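Local coordinates for protein transcriptional regulator URE2 (Saccharomyces cerevisiae, PDB 1K0D) that represses nitrogen-catabolic genes by holding GATA-family transcriptional activators in the cytoplasm, and reduces peroxide with glutathione through its GST-like region, at residues B[7-11]-B[48-52]; B[11-16]-B[75-81]; B[30-36]-B[217-222]. All coordinates share one frame. Residue numbers count along the deposited sequence, not the author numbering.

Contact 1: residues B[7-11]-B[48-52]; sequences RITKF and IFLDF. With GSH (glutathione), chain F.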
loop_
_atom_site.group_PDB
_atom_site.type_symbol
_atom_site.label_atom_id
_atom_site.label_comp_id
_atom_site.label_asym_id
_atom_site.label_seq_id
_atom_site.Cartn_x
_atom_site.Cartn_y
_atom_site.Cartn_z
ATOM N N ARG B 7 20.269 4.565 -22.842
ATOM C CA ARG B 7 19.781 5.844 -22.336
ATOM C C ARG B 7 19.803 5.847 -20.810
ATOM O O ARG B 7 20.431 6.703 -20.187
ATOM C CB ARG B 7 18.353 6.083 -22.825
ATOM C CG ARG B 7 17.611 7.194 -22.094
ATOM C CD ARG B 7 16.118 7.066 -22.337
ATOM N NE ARG B 7 15.332 8.028 -21.572
ATOM C CZ ARG B 7 14.003 8.012 -21.500
ATOM N NH1 ARG B 7 13.311 7.081 -22.143
ATOM N NH2 ARG B 7 13.365 8.930 -20.787
ATOM N N ILE B 8 19.106 4.881 -20.220
ATOM C CA ILE B 8 19.031 4.755 -18.770
ATOM C C ILE B 8 20.381 4.301 -18.225
ATOM O O ILE B 8 20.756 4.639 -17.101
ATOM C CB ILE B 8 17.960 3.725 -18.354
ATOM C CG1 ILE B 8 16.642 4.013 -19.079
ATOM C CG2 ILE B 8 17.751 3.771 -16.849
ATOM C CD1 ILE B 8 16.057 5.383 -18.802
ATOM N N THR B 9 21.108 3.534 -19.032
ATOM C CA THR B 9 22.418 3.029 -18.642
ATOM C C THR B 9 23.376 4.194 -18.426
ATOM O O THR B 9 24.149 4.208 -17.467
ATOM C CB THR B 9 23.006 2.098 -19.723
ATOM O OG1 THR B 9 22.107 1.007 -19.957
ATOM C CG2 THR B 9 24.351 1.549 -19.276
ATOM N N LYS B 10 23.315 5.172 -19.324
ATOM C CA LYS B 10 24.177 6.338 -19.228
ATOM C C LYS B 10 23.884 7.098 -17.939
ATOM O O LYS B 10 24.805 7.541 -17.251
ATOM C CB LYS B 10 23.967 7.258 -20.434
ATOM C CG LYS B 10 25.072 8.291 -20.616
ATOM C CD LYS B 10 24.858 9.132 -21.867
ATOM C CE LYS B 10 26.085 9.974 -22.185
ATOM N NZ LYS B 10 26.463 10.865 -21.056
ATOM N N PHE B 11 22.601 7.240 -17.612
ATOM C CA PHE B 11 22.197 7.949 -16.402
ATOM C C PHE B 11 22.870 7.377 -15.166
ATOM O O PHE B 11 23.350 8.124 -14.313
ATOM C CB PHE B 11 20.679 7.889 -16.207
ATOM C CG PHE B 11 20.215 8.479 -14.899
ATOM C CD1 PHE B 11 20.316 9.847 -14.662
ATOM C CD2 PHE B 11 19.711 7.661 -13.892
ATOM C CE1 PHE B 11 19.924 10.394 -13.440
ATOM C CE2 PHE B 11 19.317 8.197 -12.667
ATOM C CZ PHE B 11 19.424 9.566 -12.441
ATOM N N ILE B 48 12.271 11.062 -15.389
ATOM C CA ILE B 48 12.690 10.270 -16.534
ATOM C C ILE B 48 11.508 9.396 -16.921
ATOM O O ILE B 48 11.042 8.579 -16.118
ATOM C CB ILE B 48 13.886 9.359 -16.204
ATOM C CG1 ILE B 48 15.113 10.205 -15.871
ATOM C CG2 ILE B 48 14.164 8.432 -17.382
ATOM C CD1 ILE B 48 16.360 9.380 -15.546
ATOM N N PHE B 49 11.003 9.577 -18.135
ATOM C CA PHE B 49 9.882 8.769 -18.583
ATOM C C PHE B 49 10.406 7.503 -19.243
ATOM O O PHE B 49 10.991 7.551 -20.327
ATOM C CB PHE B 49 8.995 9.548 -19.561
ATOM C CG PHE B 49 8.352 10.765 -18.954
ATOM C CD1 PHE B 49 8.974 12.008 -19.023
ATOM C CD2 PHE B 49 7.143 10.660 -18.274
ATOM C CE1 PHE B 49 8.405 13.133 -18.422
ATOM C CE2 PHE B 49 6.565 11.777 -17.668
ATOM C CZ PHE B 49 7.200 13.016 -17.742
ATOM N N LEU B 50 10.209 6.373 -18.569
ATOM C CA LEU B 50 10.647 5.089 -19.090
ATOM C C LEU B 50 9.773 4.673 -20.264
ATOM O O LEU B 50 8.546 4.707 -20.184
ATOM C CB LEU B 50 10.578 4.011 -18.002
ATOM C CG LEU B 50 11.568 4.111 -16.839
ATOM C CD1 LEU B 50 11.319 2.983 -15.851
ATOM C CD2 LEU B 50 12.993 4.035 -17.379
ATOM N N ASP B 51 10.422 4.284 -21.354
ATOM C CA ASP B 51 9.734 3.833 -22.553
ATOM C C ASP B 51 9.568 2.321 -22.423
ATOM O O ASP B 51 10.454 1.557 -22.816
ATOM C CB ASP B 51 10.576 4.160 -23.788
ATOM C CG ASP B 51 9.902 3.754 -25.079
ATOM O OD1 ASP B 51 9.465 2.590 -25.185
ATOM O OD2 ASP B 51 9.822 4.602 -25.995
ATOM N N PHE B 52 8.439 1.892 -21.862
ATOM C CA PHE B 52 8.183 0.470 -21.676
ATOM C C PHE B 52 8.199 -0.311 -22.988
ATOM O O PHE B 52 8.577 -1.484 -23.013
ATOM C CB PHE B 52 6.858 0.258 -20.930
ATOM C CG PHE B 52 6.945 0.548 -19.451
ATOM C CD1 PHE B 52 7.140 1.847 -18.990
ATOM C CD2 PHE B 52 6.880 -0.486 -18.520
ATOM C CE1 PHE B 52 7.275 2.112 -17.626
ATOM C CE2 PHE B 52 7.016 -0.231 -17.154
ATOM C CZ PHE B 52 7.214 1.071 -16.708
HETATM N N1 GSH F . 1.314 -0.227 -6.256
HETATM C CA1 GSH F . 2.240 0.500 -7.137
HETATM C C1 GSH F . 2.520 1.960 -6.667
HETATM O O11 GSH F . 1.638 2.568 -6.038
HETATM O O12 GSH F . 3.692 2.465 -6.972
HETATM C CB1 GSH F . 1.677 0.485 -8.588
HETATM C CG1 GSH F . 2.814 0.413 -9.650
HETATM C CD1 GSH F . 2.194 0.384 -11.081
HETATM O OE1 GSH F . 1.328 -0.457 -11.381
HETATM N N2 GSH F . 2.678 1.314 -11.929
HETATM C CA2 GSH F . 2.198 1.403 -13.327
HETATM C C2 GSH F . 3.231 0.740 -14.273
HETATM O O2 GSH F . 4.438 0.693 -13.996
HETATM C CB2 GSH F . 2.038 2.883 -13.740
HETATM S SG2 GSH F . 0.635 3.719 -12.915
HETATM N N3 GSH F . 2.737 0.212 -15.433
HETATM C CA3 GSH F . 3.573 -0.458 -16.461
HETATM C C3 GSH F . 3.368 -1.977 -16.418
HETATM O O31 GSH F . 4.016 -2.643 -17.243
HETATM O O32 GSH F . 2.573 -2.467 -15.573
#
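In the thioredoxin-like domain of this GST-family protein, the short helix 7-11 packs against the end of edge strand 45-49 and the loop after it. Apolar contacts make up one part of the interface. I48, which points toward the helix, sets CD1 over the face of the F11 ring in a CH-pi contact, 4.0 Å from the ring centroid. The CD1 methyl of I8 touches I48 CG2 at 3.9 Å and L50 CD2 at 3.6 Å, so the hydrophobic strip runs on from the strand into the loop. L50 also packs on V71 of the glutathione site, and F52 reaches the ligand itself, its CE2 lying 3.5 Å from GSH CA3. The polar part belongs to R7, whose extended side chain also forms a salt bridge with E56. The edge of its guanidinium meets one backbone carbonyl: R7 NH2 donates to F49 O at 2.8 Å, and R7 NH1 adds a weak bond to F49 O at 3.0 Å.

Contact 2: residues B[11-16]-B[75-81]; sequences FFQEQP and IDHGMDN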
loop_
_atom_site.group_PDB
_atom_site.type_symbol
_atom_site.label_atom_id
_atom_site.label_comp_id
_atom_site.label_asym_id
_atom_site.label_seq_id
_atom_site.Cartn_x
_atom_site.Cartn_y
_atom_site.Cartn_z
ATOM N N PHE B 11 22.601 7.240 -17.612
ATOM C CA PHE B 11 22.197 7.949 -16.402
ATOM C C PHE B 11 22.870 7.377 -15.166
ATOM O O PHE B 11 23.350 8.124 -14.313
ATOM C CB PHE B 11 20.679 7.889 -16.207
ATOM C CG PHE B 11 20.215 8.479 -14.899
ATOM C CD1 PHE B 11 20.316 9.847 -14.662
ATOM C CD2 PHE B 11 19.711 7.661 -13.892
ATOM C CE1 PHE B 11 19.924 10.394 -13.440
ATOM C CE2 PHE B 11 19.317 8.197 -12.667
ATOM C CZ PHE B 11 19.424 9.566 -12.441
ATOM N N PHE B 12 22.900 6.052 -15.063
ATOM C CA PHE B 12 23.520 5.414 -13.913
ATOM C C PHE B 12 25.040 5.404 -14.001
ATOM O O PHE B 12 25.713 4.866 -13.121
ATOM C CB PHE B 12 22.990 3.989 -13.734
ATOM C CG PHE B 12 21.554 3.930 -13.296
ATOM C CD1 PHE B 12 20.524 3.921 -14.230
ATOM C CD2 PHE B 12 21.230 3.923 -11.942
ATOM C CE1 PHE B 12 19.192 3.906 -13.822
ATOM C CE2 PHE B 12 19.903 3.911 -11.526
ATOM C CZ PHE B 12 18.882 3.901 -12.468
ATOM N N GLN B 13 25.578 5.993 -15.065
ATOM C CA GLN B 13 27.026 6.075 -15.229
ATOM C C GLN B 13 27.514 7.142 -14.252
ATOM O O GLN B 13 28.419 6.909 -13.449
ATOM C CB GLN B 13 27.389 6.496 -16.657
ATOM C CG GLN B 13 27.100 5.461 -17.738
ATOM C CD GLN B 13 28.047 4.273 -17.690
ATOM O OE1 GLN B 13 27.998 3.460 -16.766
ATOM N NE2 GLN B 13 28.920 4.171 -18.687
ATOM N N GLU B 14 26.892 8.313 -14.330
ATOM C CA GLU B 14 27.226 9.438 -13.467
ATOM C C GLU B 14 25.941 10.090 -12.951
ATOM O O GLU B 14 25.339 10.933 -13.621
ATOM C CB GLU B 14 28.075 10.455 -14.239
ATOM C CG GLU B 14 27.514 10.835 -15.605
ATOM C CD GLU B 14 28.417 11.792 -16.366
ATOM O OE1 GLU B 14 28.650 12.915 -15.869
ATOM O OE2 GLU B 14 28.893 11.422 -17.463
ATOM N N GLN B 15 25.528 9.683 -11.755
ATOM C CA GLN B 15 24.316 10.203 -11.135
ATOM C C GLN B 15 24.524 11.536 -10.433
ATOM O O GLN B 15 25.629 11.856 -9.995
ATOM C CB GLN B 15 23.770 9.192 -10.123
ATOM C CG GLN B 15 22.728 8.231 -10.677
ATOM C CD GLN B 15 22.168 7.309 -9.608
ATOM O OE1 GLN B 15 22.807 6.336 -9.215
ATOM N NE2 GLN B 15 20.974 7.624 -9.123
ATOM N N PRO B 16 23.454 12.340 -10.321
ATOM C CA PRO B 16 23.554 13.640 -9.652
ATOM C C PRO B 16 24.044 13.425 -8.225
ATOM O O PRO B 16 24.032 12.299 -7.728
ATOM C CB PRO B 16 22.122 14.159 -9.699
ATOM C CG PRO B 16 21.610 13.584 -10.985
ATOM C CD PRO B 16 22.125 12.166 -10.935
ATOM N N ILE B 75 14.859 8.143 -6.682
ATOM C CA ILE B 75 16.216 8.032 -6.205
ATOM C C ILE B 75 16.513 9.282 -5.385
ATOM O O ILE B 75 16.425 10.403 -5.883
ATOM C CB ILE B 75 17.228 7.895 -7.363
ATOM C CG1 ILE B 75 16.931 6.624 -8.165
ATOM C CG2 ILE B 75 18.637 7.815 -6.804
ATOM C CD1 ILE B 75 17.985 6.287 -9.219
ATOM N N ASP B 76 16.830 9.072 -4.112
ATOM C CA ASP B 76 17.149 10.163 -3.207
ATOM C C ASP B 76 18.676 10.291 -3.240
ATOM O O ASP B 76 19.369 9.699 -2.416
ATOM C CB ASP B 76 16.668 9.810 -1.797
ATOM C CG ASP B 76 16.826 10.959 -0.819
ATOM O OD1 ASP B 76 17.829 11.696 -0.934
ATOM O OD2 ASP B 76 15.958 11.115 0.074
ATOM N N HIS B 77 19.190 11.051 -4.204
ATOM C CA HIS B 77 20.635 11.226 -4.371
ATOM C C HIS B 77 21.361 11.654 -3.112
ATOM O O HIS B 77 22.437 11.137 -2.813
ATOM C CB HIS B 77 20.918 12.227 -5.494
ATOM C CG HIS B 77 20.334 11.818 -6.806
ATOM N ND1 HIS B 77 20.670 10.635 -7.428
ATOM C CD2 HIS B 77 19.390 12.400 -7.584
ATOM C CE1 HIS B 77 19.956 10.504 -8.532
ATOM N NE2 HIS B 77 19.172 11.561 -8.649
ATOM N N GLY B 78 20.775 12.595 -2.379
ATOM C CA GLY B 78 21.387 13.066 -1.149
ATOM C C GLY B 78 21.627 11.956 -0.142
ATOM O O GLY B 78 22.523 12.053 0.701
ATOM N N MET B 79 20.830 10.896 -0.213
ATOM C CA MET B 79 20.991 9.779 0.710
ATOM C C MET B 79 21.702 8.609 0.037
ATOM O O MET B 79 21.209 7.485 0.026
ATOM C CB MET B 79 19.631 9.343 1.267
ATOM C CG MET B 79 18.986 10.379 2.186
ATOM S SD MET B 79 17.417 9.830 2.917
ATOM C CE MET B 79 18.010 8.979 4.389
ATOM N N ASP B 80 22.872 8.900 -0.522
ATOM C CA ASP B 80 23.700 7.906 -1.196
ATOM C C ASP B 80 22.936 7.146 -2.271
ATOM O O ASP B 80 23.049 5.928 -2.395
ATOM C CB ASP B 80 24.275 6.920 -0.176
ATOM C CG ASP B 80 25.384 6.063 -0.760
ATOM O OD1 ASP B 80 25.895 5.172 -0.044
ATOM O OD2 ASP B 80 25.751 6.286 -1.936
ATOM N N ASN B 81 22.163 7.881 -3.058
ATOM C CA ASN B 81 21.378 7.290 -4.127
ATOM C C ASN B 81 20.450 6.199 -3.616
ATOM O O ASN B 81 20.339 5.136 -4.221
ATOM C CB ASN B 81 22.293 6.729 -5.214
ATOM C CG ASN B 81 23.063 7.814 -5.940
ATOM O OD1 ASN B 81 22.481 8.780 -6.424
ATOM N ND2 ASN B 81 24.377 7.654 -6.026
#
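This is a loop-to-turn contact at the rim of the thioredoxin-like domain: residues 11-16, from the last residue of helix 7-11 into the loop before strand 20-24, lie against the end of strand 73-76 and the turn that leads into strand 82-85. It illustrates a contact made mainly of apolar and CH-pi packing, here around H77 and I75. P16 CD lies over the face of the H77 imidazole in a CH-pi contact, 3.9 Å from the ring centroid, while Q15 NE2 approaches the ring edge, 3.1 Å from H77 CE1. The imidazole is held from within its own turn, where H77 ND1 donates to N81 OD1 at 2.8 Å in a nearly straight bond, and H77 NE2 is hydrogen-bonded to T21 OG1 of strand 20-24. Beside it, I75 CD1 receives three side chains: Q15 NE2 at 3.3 Å, F12 CE2 at 3.8 Å and F11 CE2 at 4.2 Å, the last meeting it with the ring edge. Around this cluster, F12 and I75 both pack on V65 of helix 60-65, F11 and I75 rest on strand 20-24, and D76, at the end of strand 73-76 and pointing away from the loop, forms a salt bridge with K97 of helix 87-102.

Contact 3: residues B[30-36]-B[217-222]; sequences NGFKVAI and LAFVPW. With GSH (glutathione), chain F.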
loop_
_atom_site.group_PDB
_atom_site.type_symbol
_atom_site.label_atom_id
_atom_site.label_comp_id
_atom_site.label_asym_id
_atom_site.label_seq_id
_atom_site.Cartn_x
_atom_site.Cartn_y
_atom_site.Cartn_z
ATOM N N ASN B 30 0.161 7.031 -10.752
ATOM C CA ASN B 30 1.009 6.859 -9.581
ATOM C C ASN B 30 2.264 7.708 -9.692
ATOM O O ASN B 30 2.840 8.112 -8.684
ATOM C CB ASN B 30 1.386 5.392 -9.396
ATOM C CG ASN B 30 0.263 4.586 -8.785
ATOM O OD1 ASN B 30 -0.349 5.011 -7.807
ATOM N ND2 ASN B 30 -0.017 3.419 -9.356
ATOM N N GLY B 31 2.687 7.979 -10.923
ATOM C CA GLY B 31 3.864 8.800 -11.127
ATOM C C GLY B 31 3.542 10.228 -10.740
ATOM O O GLY B 31 4.299 10.866 -10.009
ATOM N N PHE B 32 2.407 10.730 -11.222
ATOM C CA PHE B 32 1.996 12.090 -10.903
ATOM C C PHE B 32 1.688 12.248 -9.417
ATOM O O PHE B 32 1.774 13.350 -8.881
ATOM C CB PHE B 32 0.782 12.498 -11.746
ATOM C CG PHE B 32 1.093 12.649 -13.211
ATOM C CD1 PHE B 32 1.182 11.533 -14.038
ATOM C CD2 PHE B 32 1.350 13.906 -13.752
ATOM C CE1 PHE B 32 1.523 11.664 -15.389
ATOM C CE2 PHE B 32 1.692 14.054 -15.098
ATOM C CZ PHE B 32 1.780 12.930 -15.921
ATOM N N LYS B 33 1.331 11.150 -8.752
ATOM C CA LYS B 33 1.038 11.202 -7.324
ATOM C C LYS B 33 2.312 11.592 -6.577
ATOM O O LYS B 33 2.267 12.360 -5.620
ATOM C CB LYS B 33 0.558 9.846 -6.805
ATOM C CG LYS B 33 0.196 9.865 -5.321
ATOM C CD LYS B 33 0.190 8.475 -4.701
ATOM C CE LYS B 33 -0.760 7.541 -5.416
ATOM N NZ LYS B 33 -0.681 6.163 -4.832
ATOM N N VAL B 34 3.449 11.061 -7.023
ATOM C CA VAL B 34 4.720 11.373 -6.385
ATOM C C VAL B 34 5.175 12.769 -6.807
ATOM O O VAL B 34 5.680 13.529 -5.993
ATOM C CB VAL B 34 5.819 10.331 -6.754
ATOM C CG1 VAL B 34 7.157 10.782 -6.214
ATOM C CG2 VAL B 34 5.468 8.953 -6.153
ATOM N N ALA B 35 4.991 13.101 -8.083
ATOM C CA ALA B 35 5.379 14.415 -8.589
ATOM C C ALA B 35 4.659 15.494 -7.784
ATOM O O ALA B 35 5.255 16.495 -7.402
ATOM C CB ALA B 35 5.025 14.537 -10.075
ATOM N N ILE B 36 3.378 15.275 -7.518
ATOM C CA ILE B 36 2.590 16.225 -6.744
ATOM C C ILE B 36 3.169 16.476 -5.345
ATOM O O ILE B 36 3.344 17.625 -4.939
ATOM C CB ILE B 36 1.131 15.741 -6.608
ATOM C CG1 ILE B 36 0.403 15.933 -7.943
ATOM C CG2 ILE B 36 0.427 16.496 -5.484
ATOM C CD1 ILE B 36 -1.003 15.411 -7.953
ATOM N N LEU B 217 -4.130 14.207 -1.257
ATOM C CA LEU B 217 -3.417 14.311 -2.529
ATOM C C LEU B 217 -3.264 12.999 -3.308
ATOM O O LEU B 217 -3.271 13.004 -4.539
ATOM C CB LEU B 217 -2.037 14.938 -2.294
ATOM C CG LEU B 217 -2.029 16.397 -1.806
ATOM C CD1 LEU B 217 -0.614 16.822 -1.428
ATOM C CD2 LEU B 217 -2.568 17.306 -2.912
ATOM N N ALA B 218 -3.129 11.884 -2.594
ATOM C CA ALA B 218 -2.948 10.583 -3.227
ATOM C C ALA B 218 -4.066 10.195 -4.192
ATOM O O ALA B 218 -3.833 9.429 -5.123
ATOM C CB ALA B 218 -2.794 9.491 -2.154
ATOM N N PHE B 219 -5.273 10.710 -3.970
ATOM C CA PHE B 219 -6.413 10.369 -4.833
ATOM C C PHE B 219 -6.502 11.201 -6.103
ATOM O O PHE B 219 -7.057 10.759 -7.110
ATOM C CB PHE B 219 -7.739 10.529 -4.077
ATOM C CG PHE B 219 -7.973 9.492 -3.013
ATOM C CD1 PHE B 219 -7.490 9.680 -1.720
ATOM C CD2 PHE B 219 -8.681 8.324 -3.308
ATOM C CE1 PHE B 219 -7.709 8.721 -0.731
ATOM C CE2 PHE B 219 -8.907 7.355 -2.329
ATOM C CZ PHE B 219 -8.420 7.553 -1.035
ATOM N N VAL B 220 -5.946 12.403 -6.039
ATOM C CA VAL B 220 -5.982 13.352 -7.140
ATOM C C VAL B 220 -5.667 12.855 -8.553
ATOM O O VAL B 220 -6.458 13.069 -9.468
ATOM C CB VAL B 220 -5.085 14.577 -6.814
ATOM C CG1 VAL B 220 -4.879 15.428 -8.047
ATOM C CG2 VAL B 220 -5.744 15.410 -5.728
ATOM N N PRO B 221 -4.521 12.185 -8.751
ATOM C CA PRO B 221 -4.189 11.705 -10.097
ATOM C C PRO B 221 -5.215 10.750 -10.683
ATOM O O PRO B 221 -5.445 10.743 -11.889
ATOM C CB PRO B 221 -2.830 11.033 -9.903
ATOM C CG PRO B 221 -2.254 11.766 -8.725
ATOM C CD PRO B 221 -3.438 11.870 -7.806
ATOM N N TRP B 222 -5.829 9.944 -9.823
ATOM C CA TRP B 222 -6.816 8.967 -10.267
ATOM C C TRP B 222 -8.214 9.527 -10.456
ATOM O O TRP B 222 -8.932 9.118 -11.372
ATOM C CB TRP B 222 -6.862 7.798 -9.292
ATOM C CG TRP B 222 -5.564 7.073 -9.205
ATOM C CD1 TRP B 222 -4.506 7.361 -8.386
ATOM C CD2 TRP B 222 -5.166 5.954 -10.001
ATOM N NE1 TRP B 222 -3.471 6.484 -8.626
ATOM C CE2 TRP B 222 -3.851 5.612 -9.613
ATOM C CE3 TRP B 222 -5.792 5.208 -11.007
ATOM C CZ2 TRP B 222 -3.150 4.550 -10.198
ATOM C CZ3 TRP B 222 -5.094 4.150 -11.590
ATOM C CH2 TRP B 222 -3.787 3.833 -11.180
HETATM N N1 GSH F . 1.314 -0.227 -6.256
HETATM C CA1 GSH F . 2.240 0.500 -7.137
HETATM C C1 GSH F . 2.520 1.960 -6.667
HETATM O O11 GSH F . 1.638 2.568 -6.038
HETATM O O12 GSH F . 3.692 2.465 -6.972
HETATM C CB1 GSH F . 1.677 0.485 -8.588
HETATM C CG1 GSH F . 2.814 0.413 -9.650
HETATM C CD1 GSH F . 2.194 0.384 -11.081
HETATM O OE1 GSH F . 1.328 -0.457 -11.381
HETATM N N2 GSH F . 2.678 1.314 -11.929
HETATM C CA2 GSH F . 2.198 1.403 -13.327
HETATM C C2 GSH F . 3.231 0.740 -14.273
HETATM O O2 GSH F . 4.438 0.693 -13.996
HETATM C CB2 GSH F . 2.038 2.883 -13.740
HETATM S SG2 GSH F . 0.635 3.719 -12.915
HETATM N N3 GSH F . 2.737 0.212 -15.433
HETATM C CA3 GSH F . 3.573 -0.458 -16.461
HETATM C C3 GSH F . 3.368 -1.977 -16.418
HETATM O O31 GSH F . 4.016 -2.643 -17.243
HETATM O O32 GSH F . 2.573 -2.467 -15.573
#
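I36, K33 and P221 carry most of the burial where helix 29-40 meets residues 217-222, showing how a ligand-binding domain and an all-helical one can join through close-fitting surfaces without a hydrogen bond between the two segments. I36 points toward the other segment and spreads over several residues: its CD1 touches V220 CG1 and P221 CG, each at 3.9 Å, and its CG2 lies 4.0 Å from L217 CD2. P221 presses its ring onto the helix backbone, with P221 CG only 3.6 Å from K33 CA. K33 then runs along A218, its CE 3.6 Å from A218 O; its NZ is hydrogen-bonded to S87 of helix 87-102 and, weakly, to N30 OD1 of its own helix at 3.2 Å. N30 ND2 meets the edge of the W222 indole, 3.4 Å from CZ2, and lies 3.5 Å from GSH CB1. The arrangement is that of the GST fold: the helix after the thioredoxin-like domain's first strand packs against the helical C-terminal domain, and the glutathione site opens beside their junction.

How the contacts relate
The three contacts sample a GST-like subunit from the rim of its thioredoxin-like domain to its domain interface. Contacts 1 and 2 share F11, their centres are 14 Å apart, and both reach the four-stranded sheet: one at its edge strand 45-49, the other at strand 73-76, with strand 20-24 between. The centre of contact 3 is about 3 Å from the centre of the chain, 21 Å from that of contact 1 and 23 Å from that of contact 2. Contacts 1 and 3 nevertheless meet the same glutathione, through F52 at its glycine end and N30 at its gamma-glutamyl end, whereas the side chain of I75 in contact 2 is about 14 Å from a bound glutathione.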